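Local coordinates for protein beta-glucoside phosphorylase BglX (Unidentified, PDB 5VQE) that probably cleaves beta-glucosides by phosphorolysis as a member of glycoside hydrolase family 3, and holds a 2-fluoroglucose in its sugar pocket, at residues P169-I172 with I173-A176; E126-G129 with E130-S134; A178-R181 with G182-W186. All blocks are in the same frame, centred on the assembly; numbering follows the deposited sequence.

How the contacts relate
All three contacts are local, about two helical turns each, within the family 3 N-terminal, TIM-barrel-like part of the chain. Contact 2, on helix 122-138, comes first; contacts 1 and 3 follow on the first and last turns of helix 169-184, contact 3 running on into the residues after it, their centres about 14 Å apart. Contacts 2 and 3 lie closest, about 7 Å between centres, and touch: Glu130 pairs with Lys185, and Ala133 packs on Cys183 and Trp186. Contacts 1 and 2 do not touch, their nearest atoms about 5 Å apart. The two helices thus meet along much of their length, the Tyr179 side chain about 10 Å from the bound fluorosugar.

Contact 1 (P169-I172 with I173-A176); sequences PERI and IRMA
Residues 169-172 and 173-176 form the first two turns of helix 169-184, and four successive i to i+4 bonds join them: Ile173 to Pro169, Arg174 to Glu170, Met175 to Arg171 and Ala176 to Ile172. All are close to straight; Met175 N lies 2.9 Å from Arg171 O with an N-H...O angle of 166°. Of the side chains, the two arginines meet most closely. The Arg174 chain turns at chi3 and folds back over the preceding turn, laying one face of its guanidinium over the Arg171 backbone, with Arg171 CA 3.7 Å above the plane and over its centre. Its NH2 is also 3.7 Å from Arg171 CB. Arg171 holds CG anti to its own nitrogen (chi1 -178°), runs out past this group and bends at chi3, leaving the two guanidinium planes nearly perpendicular at 89°. Arg171 NE and Arg174 NH2 lie 3.7 Å apart, and both form salt bridges to Asp120 OD1, whose carboxylate probably offsets the two positive charges. Beside this pair, Met175 runs alongside Arg171 in the same direction, its CG 4.0 Å from Arg171 CG. Away from the arginines, Ile173 CG1 rests 3.2 Å from Pro169 O. Glu170 reaches away to a salt bridge with Arg225 of helix 216-232, while Asp168 accepts a bond from Arg171 N at the helix start. Pro169 and Ile173 pack on Ile226 of helix 216-232, and Ala176 meets Leu230 further along it; Met175 touches Ala125 of helix 122-138, placing these two turns between helices 216-232 and 122-138.

Contact 2 (E126-G129 with E130-S134); sequences EHLG and EVCAS
Glu126-Gly129 and Glu130-Ser134 are consecutive turns in the middle of helix 122-138, in the TIM-barrel-like domain of a family 3 enzyme. Glu130, Val131, Cys132 and Ala133 each donate their backbone N-H to the carbonyl four residues earlier; Cys132 N to Leu128 O is 3.0 Å at an angle of 169°. Apolar contact between side chains comes from Leu128 and Cys132, CD1 of the leucine standing 4.1 Å from SG. The cysteine sulfur sits beside its own backbone nitrogen (chi1 -62°), which tips it back toward the preceding turn and brings SG 3.2 Å from Leu128 O. In the same way Val131 CG2 leans on His127 O at 3.3 Å, and Glu130 CG lies 3.4 Å from Glu126 O. Glu130 OE1 forms a salt bridge with Lys185 NZ and probably accepts a hydrogen bond from Trp186 NE1. Two helices pack against these turns: the His127 ring stacks with Trp383 of helix 378-391, where Val131 also packs; Leu128 and Cys132 rest on Tyr179 of helix 169-184, and Ala133 meets Cys183 of that same helix.

Contact 3 (A178-R181 with G182-W186); sequences AYCR and GCRKW
Cys183 SG meets the ring of Tyr179 one turn earlier in a sulfur-aromatic contact, 4.0 Å from the ring centroid and 38° off its normal, so the sulfur approaches obliquely. The nearest ring atom is Tyr179 CE1, at 3.3 Å from SG. Tyr179 sets its ring there with CG anti to the backbone nitrogen (chi1 177°), and hydrogen bonds from its OH to Leu93 O and Thr144 OG1 hold the far end. On another side of the helix, Arg184 keeps CG beside its own backbone nitrogen, and its extended chain runs back along the helix: its guanidinium presents one face to Cys180 CB, which lies 3.6 Å from NH1, and its CG is 3.2 Å from Cys180 O. A salt bridge from Arg184 NE to Glu236 fixes this guanidinium. Backbone bonds set the spacing behind these groups. Gly182 N to Ala178 O and Arg184 N to Cys180 O are regular, whereas Lys185 N to Arg181 O is long at 3.3 Å and weak. Trp186 N bonds to Cys183 O. The Trp186 ring has Gly182 O at its edge, in plane. Arg181 bends at chi3 and lays one guanidinium face over Ala178 CA, which sits toward its rim, with NH2 in a salt bridge to Glu122. Helix 122-138 flanks the segment: Ala178 packs on Ala125 and Trp186 on Ser134, while Tyr179 OH reaches strand 143-144 through Thr144.

Contact 1 (P169-I172 with I173-A176)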
ATOM      1  N   PRO A 169      -1.942 -17.580  -0.124  1.00 17.06           N
ATOM      2  CA  PRO A 169      -2.110 -17.195   1.287  1.00 16.48           C
ATOM      3  C   PRO A 169      -0.932 -17.543   2.180  1.00 16.15           C
ATOM      4  O   PRO A 169      -0.605 -16.772   3.087  1.00 14.56           O
ATOM      5  CB  PRO A 169      -3.376 -17.962   1.689  1.00 14.82           C
ATOM      6  CG  PRO A 169      -4.158 -18.019   0.448  1.00 17.18           C
ATOM      7  CD  PRO A 169      -3.155 -18.226  -0.655  1.00 17.39           C
ATOM      8  N   GLU A 170      -0.282 -18.684   1.968  1.00 15.15           N
ATOM      9  CA  GLU A 170       0.814 -19.051   2.857  1.00 15.16           C
ATOM     10  C   GLU A 170       1.993 -18.097   2.699  1.00 13.49           C
ATOM     11  O   GLU A 170       2.635 -17.732   3.688  1.00 13.59           O
ATOM     12  CB  GLU A 170       1.225 -20.506   2.613  1.00 18.44           C
ATOM     13  CG  GLU A 170       0.070 -21.495   2.823  1.00 20.06           C
ATOM     14  CD  GLU A 170      -0.636 -21.305   4.160  1.00 23.14           C
ATOM     15  OE1 GLU A 170       0.052 -21.336   5.201  1.00 22.57           O
ATOM     16  OE2 GLU A 170      -1.876 -21.117   4.169  1.00 24.00           O
ATOM     17  N   ARG A 171       2.267 -17.643   1.475  1.00 13.11           N
ATOM     18  CA  ARG A 171       3.349 -16.682   1.274  1.00 14.08           C
ATOM     19  C   ARG A 171       2.970 -15.312   1.835  1.00 14.34           C
ATOM     20  O   ARG A 171       3.808 -14.624   2.433  1.00 12.11           O
ATOM     21  CB  ARG A 171       3.709 -16.588  -0.213  1.00 15.32           C
ATOM     22  CG  ARG A 171       4.868 -15.649  -0.489  1.00 14.77           C
ATOM     23  CD  ARG A 171       5.386 -15.694  -1.935  1.00 17.06           C
ATOM     24  NE  ARG A 171       5.839 -17.025  -2.345  1.00 15.85           N
ATOM     25  CZ  ARG A 171       5.182 -17.841  -3.165  1.00 23.38           C
ATOM     26  NH1 ARG A 171       4.019 -17.488  -3.700  1.00 15.58           N
ATOM     27  NH2 ARG A 171       5.700 -19.025  -3.469  1.00 27.42           N
ATOM     28  N   ILE A 172       1.712 -14.903   1.662  1.00  9.99           N
ATOM     29  CA  ILE A 172       1.251 -13.647   2.248  1.00  9.02           C
ATOM     30  C   ILE A 172       1.485 -13.654   3.753  1.00 12.20           C
ATOM     31  O   ILE A 172       1.978 -12.672   4.325  1.00 11.24           O
ATOM     32  CB  ILE A 172      -0.230 -13.407   1.906  1.00 11.98           C
ATOM     33  CG1 ILE A 172      -0.393 -13.209   0.394  1.00 11.66           C
ATOM     34  CG2 ILE A 172      -0.768 -12.186   2.642  1.00  9.95           C
ATOM     35  CD1 ILE A 172      -1.800 -13.473  -0.115  1.00 14.92           C
ATOM     36  N   ILE A 173       1.118 -14.758   4.420  1.00 10.94           N
ATOM     37  CA  ILE A 173       1.307 -14.864   5.866  1.00 11.80           C
ATOM     38  C   ILE A 173       2.784 -14.733   6.217  1.00 12.61           C
ATOM     39  O   ILE A 173       3.155 -13.978   7.124  1.00 13.50           O
ATOM     40  CB  ILE A 173       0.709 -16.187   6.391  1.00 11.89           C
ATOM     41  CG1 ILE A 173      -0.821 -16.164   6.261  1.00 12.51           C
ATOM     42  CG2 ILE A 173       1.118 -16.451   7.835  1.00 14.54           C
ATOM     43  CD1 ILE A 173      -1.504 -17.506   6.513  1.00 18.45           C
ATOM     44  N   ARG A 174       3.653 -15.467   5.506  1.00 13.78           N
ATOM     45  CA  ARG A 174       5.090 -15.408   5.789  1.00 15.51           C
ATOM     46  C   ARG A 174       5.617 -13.988   5.644  1.00 14.50           C
ATOM     47  O   ARG A 174       6.327 -13.473   6.518  1.00 15.03           O
ATOM     48  CB  ARG A 174       5.877 -16.318   4.838  1.00 16.00           C
ATOM     49  CG  ARG A 174       5.641 -17.792   4.964  1.00 26.21           C
ATOM     50  CD  ARG A 174       6.789 -18.580   4.323  1.00 20.05           C
ATOM     51  NE  ARG A 174       6.871 -18.477   2.863  1.00 23.32           N
ATOM     52  CZ  ARG A 174       6.116 -19.174   2.013  1.00 26.87           C
ATOM     53  NH1 ARG A 174       5.180 -20.010   2.464  1.00 23.32           N
ATOM     54  NH2 ARG A 174       6.286 -19.024   0.704  1.00 26.11           N
ATOM     55  N   MET A 175       5.297 -13.353   4.520  1.00 11.91           N
ATOM     56  CA  MET A 175       5.867 -12.052   4.198  1.00 10.94           C
ATOM     57  C   MET A 175       5.330 -10.973   5.126  1.00 11.57           C
ATOM     58  O   MET A 175       6.084 -10.113   5.596  1.00 12.94           O
ATOM     59  CB  MET A 175       5.562 -11.714   2.739  1.00 10.55           C
ATOM     60  CG  MET A 175       6.202 -12.662   1.732  1.00 15.02           C
ATOM     61  SD  MET A 175       7.954 -12.305   1.563  1.00 15.74           S
ATOM     62  CE  MET A 175       8.538 -13.699   0.577  1.00 17.43           C
ATOM     63  N   ALA A 176       4.027 -10.996   5.396  1.00 10.93           N
ATOM     64  CA  ALA A 176       3.433  -9.971   6.248  1.00 10.03           C
ATOM     65  C   ALA A 176       3.947 -10.069   7.681  1.00 11.47           C
ATOM     66  O   ALA A 176       4.193  -9.048   8.329  1.00  9.65           O
ATOM     67  CB  ALA A 176       1.912 -10.085   6.217  1.00 11.45           C
TER

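Contact 2 (E126-G129 with E130-S134)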
ATOM      1  N   GLU A 126      11.213  -8.639   5.832  1.00 14.47           N
ATOM      2  CA  GLU A 126      11.724  -8.076   7.079  1.00 12.98           C
ATOM      3  C   GLU A 126      12.553  -6.833   6.799  1.00 14.09           C
ATOM      4  O   GLU A 126      12.415  -5.815   7.486  1.00 11.77           O
ATOM      5  CB  GLU A 126      12.549  -9.117   7.836  1.00 16.46           C
ATOM      6  CG  GLU A 126      12.927  -8.682   9.250  1.00 24.09           C
ATOM      7  CD  GLU A 126      13.467  -9.825  10.090  1.00 32.50           C
ATOM      8  OE1 GLU A 126      13.544 -10.961   9.576  1.00 40.59           O
ATOM      9  OE2 GLU A 126      13.814  -9.587  11.266  1.00 36.94           O
ATOM     10  N   HIS A 127      13.413  -6.894   5.781  1.00 12.62           N
ATOM     11  CA  HIS A 127      14.210  -5.728   5.413  1.00 13.80           C
ATOM     12  C   HIS A 127      13.328  -4.586   4.932  1.00 10.19           C
ATOM     13  O   HIS A 127      13.549  -3.432   5.302  1.00 10.21           O
ATOM     14  CB  HIS A 127      15.234  -6.108   4.345  1.00 15.56           C
ATOM     15  CG  HIS A 127      16.293  -7.039   4.845  1.00 18.24           C
ATOM     16  ND1 HIS A 127      17.103  -7.770   4.005  1.00 22.07           N
ATOM     17  CD2 HIS A 127      16.674  -7.352   6.105  1.00 23.33           C
ATOM     18  CE1 HIS A 127      17.931  -8.504   4.726  1.00 22.98           C
ATOM     19  NE2 HIS A 127      17.696  -8.263   6.003  1.00 24.65           N
ATOM     20  N   LEU A 128      12.321  -4.886   4.108  1.00 11.91           N
ATOM     21  CA  LEU A 128      11.369  -3.855   3.702  1.00 11.24           C
ATOM     22  C   LEU A 128      10.767  -3.160   4.914  1.00  9.21           C
ATOM     23  O   LEU A 128      10.714  -1.928   4.979  1.00 12.82           O
ATOM     24  CB  LEU A 128      10.259  -4.464   2.844  1.00  9.75           C
ATOM     25  CG  LEU A 128       9.151  -3.489   2.439  1.00 10.53           C
ATOM     26  CD1 LEU A 128       9.711  -2.397   1.542  1.00 12.54           C
ATOM     27  CD2 LEU A 128       8.032  -4.245   1.752  1.00 17.80           C
ATOM     28  N   GLY A 129      10.279  -3.943   5.876  1.00 10.76           N
ATOM     29  CA  GLY A 129       9.693  -3.358   7.068  1.00 11.02           C
ATOM     30  C   GLY A 129      10.679  -2.513   7.854  1.00 12.57           C
ATOM     31  O   GLY A 129      10.330  -1.444   8.360  1.00 11.17           O
ATOM     32  N   GLU A 130      11.925  -2.981   7.970  1.00 10.57           N
ATOM     33  CA  GLU A 130      12.946  -2.190   8.649  1.00 13.89           C
ATOM     34  C   GLU A 130      13.148  -0.840   7.971  1.00 10.83           C
ATOM     35  O   GLU A 130      13.244   0.190   8.644  1.00 12.61           O
ATOM     36  CB  GLU A 130      14.275  -2.955   8.711  1.00 11.83           C
ATOM     37  CG  GLU A 130      14.307  -4.041   9.749  1.00 14.75           C
ATOM     38  CD  GLU A 130      15.701  -4.271  10.324  1.00 21.43           C
ATOM     39  OE1 GLU A 130      16.338  -3.295  10.762  1.00 21.26           O
ATOM     40  OE2 GLU A 130      16.148  -5.432  10.353  1.00 22.24           O
ATOM     41  N   VAL A 131      13.230  -0.814   6.640  1.00 10.79           N
ATOM     42  CA  VAL A 131      13.434   0.466   5.963  1.00 13.54           C
ATOM     43  C   VAL A 131      12.254   1.387   6.222  1.00 12.18           C
ATOM     44  O   VAL A 131      12.421   2.573   6.532  1.00 11.14           O
ATOM     45  CB  VAL A 131      13.664   0.272   4.454  1.00 12.79           C
ATOM     46  CG1 VAL A 131      13.802   1.633   3.760  1.00 11.43           C
ATOM     47  CG2 VAL A 131      14.900  -0.567   4.212  1.00 15.04           C
ATOM     48  N   CYS A 132      11.038   0.858   6.090  1.00 13.04           N
ATOM     49  CA  CYS A 132       9.857   1.684   6.312  1.00 11.72           C
ATOM     50  C   CYS A 132       9.877   2.292   7.707  1.00 10.89           C
ATOM     51  O   CYS A 132       9.702   3.504   7.878  1.00 10.29           O
ATOM     52  CB  CYS A 132       8.586   0.859   6.125  1.00  9.69           C
ATOM     53  SG  CYS A 132       8.322   0.168   4.473  1.00 13.69           S
ATOM     54  N   ALA A 133      10.077   1.457   8.719  1.00 10.52           N
ATOM     55  CA  ALA A 133       9.987   1.910  10.096  1.00  9.45           C
ATOM     56  C   ALA A 133      11.226   2.695  10.505  1.00 14.14           C
ATOM     57  O   ALA A 133      11.122   3.681  11.250  1.00 12.57           O
ATOM     58  CB  ALA A 133       9.770   0.711  11.015  1.00 10.63           C
ATOM     59  N   SER A 134      12.401   2.278  10.032  1.00 11.55           N
ATOM     60  CA  SER A 134      13.622   3.008  10.350  1.00 12.78           C
ATOM     61  C   SER A 134      13.556   4.433   9.819  1.00 12.72           C
ATOM     62  O   SER A 134      13.824   5.395  10.550  1.00 12.76           O
ATOM     63  CB  SER A 134      14.838   2.278   9.781  1.00 14.49           C
ATOM     64  OG  SER A 134      16.016   3.005  10.058  1.00 20.69           O
TER

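Contact 3 (A178-R181 with G182-W186)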
ATOM      1  N   ALA A 178       6.871 -11.122   8.563  1.00 14.40           N
ATOM      2  CA  ALA A 178       8.235 -10.609   8.496  1.00 12.61           C
ATOM      3  C   ALA A 178       8.263  -9.089   8.383  1.00 13.86           C
ATOM      4  O   ALA A 178       9.084  -8.430   9.033  1.00 12.83           O
ATOM      5  CB  ALA A 178       8.972 -11.238   7.320  1.00 13.02           C
ATOM      6  N   TYR A 179       7.395  -8.513   7.545  1.00 13.42           N
ATOM      7  CA  TYR A 179       7.293  -7.060   7.484  1.00 11.95           C
ATOM      8  C   TYR A 179       7.037  -6.500   8.876  1.00 12.04           C
ATOM      9  O   TYR A 179       7.695  -5.548   9.314  1.00 11.85           O
ATOM     10  CB  TYR A 179       6.182  -6.642   6.509  1.00 11.85           C
ATOM     11  CG  TYR A 179       5.950  -5.137   6.432  1.00 11.81           C
ATOM     12  CD1 TYR A 179       5.162  -4.490   7.377  1.00 10.39           C
ATOM     13  CD2 TYR A 179       6.514  -4.367   5.416  1.00 14.02           C
ATOM     14  CE1 TYR A 179       4.941  -3.121   7.321  1.00 14.20           C
ATOM     15  CE2 TYR A 179       6.298  -2.984   5.355  1.00 13.22           C
ATOM     16  CZ  TYR A 179       5.510  -2.374   6.314  1.00 14.58           C
ATOM     17  OH  TYR A 179       5.277  -1.015   6.287  1.00 11.46           O
ATOM     18  N   CYS A 180       6.095  -7.106   9.599  1.00 11.93           N
ATOM     19  CA  CYS A 180       5.790  -6.635  10.944  1.00 12.70           C
ATOM     20  C   CYS A 180       6.988  -6.791  11.870  1.00 13.56           C
ATOM     21  O   CYS A 180       7.224  -5.938  12.735  1.00 10.47           O
ATOM     22  CB  CYS A 180       4.588  -7.382  11.508  1.00 11.99           C
ATOM     23  SG  CYS A 180       3.014  -7.007  10.666  1.00 13.34           S
ATOM     24  N   ARG A 181       7.746  -7.880  11.729  1.00 13.95           N
ATOM     25  CA  ARG A 181       8.937  -8.027  12.560  1.00 16.37           C
ATOM     26  C   ARG A 181       9.882  -6.857  12.357  1.00 15.48           C
ATOM     27  O   ARG A 181      10.422  -6.309  13.326  1.00 13.76           O
ATOM     28  CB  ARG A 181       9.657  -9.341  12.257  1.00 19.36           C
ATOM     29  CG  ARG A 181       9.055 -10.555  12.935  1.00 25.15           C
ATOM     30  CD  ARG A 181      10.066 -11.714  13.005  1.00 26.82           C
ATOM     31  NE  ARG A 181      10.567 -12.123  11.693  1.00 29.76           N
ATOM     32  CZ  ARG A 181       9.907 -12.912  10.847  1.00 25.80           C
ATOM     33  NH1 ARG A 181       8.703 -13.372  11.158  1.00 28.19           N
ATOM     34  NH2 ARG A 181      10.447 -13.235   9.682  1.00 34.22           N
ATOM     35  N   GLY A 182      10.093  -6.461  11.097  1.00 13.03           N
ATOM     36  CA  GLY A 182      10.980  -5.348  10.814  1.00 13.86           C
ATOM     37  C   GLY A 182      10.489  -4.043  11.406  1.00 13.99           C
ATOM     38  O   GLY A 182      11.286  -3.219  11.858  1.00 15.25           O
ATOM     39  N   CYS A 183       9.169  -3.834  11.416  1.00 11.77           N
ATOM     40  CA  CYS A 183       8.638  -2.585  11.951  1.00 11.15           C
ATOM     41  C   CYS A 183       8.759  -2.531  13.468  1.00 13.79           C
ATOM     42  O   CYS A 183       9.090  -1.479  14.028  1.00 12.88           O
ATOM     43  CB  CYS A 183       7.168  -2.399  11.542  1.00 12.62           C
ATOM     44  SG  CYS A 183       6.901  -2.149   9.796  1.00 16.55           S
ATOM     45  N   ARG A 184       8.473  -3.643  14.153  1.00 14.10           N
ATOM     46  CA  ARG A 184       8.500  -3.648  15.613  1.00 16.88           C
ATOM     47  C   ARG A 184       9.898  -3.390  16.147  1.00 19.20           C
ATOM     48  O   ARG A 184      10.056  -2.907  17.276  1.00 17.35           O
ATOM     49  CB  ARG A 184       7.971  -4.981  16.139  1.00 20.50           C
ATOM     50  CG  ARG A 184       6.515  -5.179  15.802  1.00 22.89           C
ATOM     51  CD  ARG A 184       5.912  -6.405  16.424  1.00 26.87           C
ATOM     52  NE  ARG A 184       4.520  -6.467  16.003  1.00 24.30           N
ATOM     53  CZ  ARG A 184       3.973  -7.439  15.288  1.00 22.36           C
ATOM     54  NH1 ARG A 184       4.674  -8.500  14.909  1.00 27.91           N
ATOM     55  NH2 ARG A 184       2.695  -7.345  14.959  1.00 23.75           N
ATOM     56  N   LYS A 185      10.922  -3.714  15.358  1.00 17.03           N
ATOM     57  CA  LYS A 185      12.290  -3.415  15.750  1.00 18.30           C
ATOM     58  C   LYS A 185      12.510  -1.916  15.900  1.00 18.23           C
ATOM     59  O   LYS A 185      13.399  -1.498  16.652  1.00 18.58           O
ATOM     60  CB  LYS A 185      13.248  -4.028  14.718  1.00 18.76           C
ATOM     61  CG  LYS A 185      14.645  -3.434  14.698  1.00 26.36           C
ATOM     62  CD  LYS A 185      15.610  -4.285  13.859  1.00 27.51           C
ATOM     63  CE  LYS A 185      16.969  -3.592  13.703  1.00 27.84           C
ATOM     64  NZ  LYS A 185      17.960  -4.426  12.952  1.00 29.94           N
ATOM     65  N   TRP A 186      11.694  -1.096  15.240  1.00 16.47           N
ATOM     66  CA  TRP A 186      11.848   0.350  15.276  1.00 17.97           C
ATOM     67  C   TRP A 186      10.687   1.050  15.970  1.00 15.33           C
ATOM     68  O   TRP A 186      10.552   2.270  15.854  1.00 16.82           O
ATOM     69  CB  TRP A 186      12.046   0.878  13.851  1.00 15.69           C
ATOM     70  CG  TRP A 186      13.332   0.385  13.261  1.00 13.08           C
ATOM     71  CD1 TRP A 186      13.508  -0.730  12.496  1.00 16.65           C
ATOM     72  CD2 TRP A 186      14.626   0.971  13.418  1.00 15.19           C
ATOM     73  NE1 TRP A 186      14.831  -0.870  12.159  1.00 18.55           N
ATOM     74  CE2 TRP A 186      15.540   0.160  12.717  1.00 17.56           C
ATOM     75  CE3 TRP A 186      15.103   2.106  14.086  1.00 18.60           C
ATOM     76  CZ2 TRP A 186      16.900   0.450  12.656  1.00 18.22           C
ATOM     77  CZ3 TRP A 186      16.458   2.388  14.027  1.00 18.13           C
ATOM     78  CH2 TRP A 186      17.338   1.563  13.320  1.00 13.96           C
TER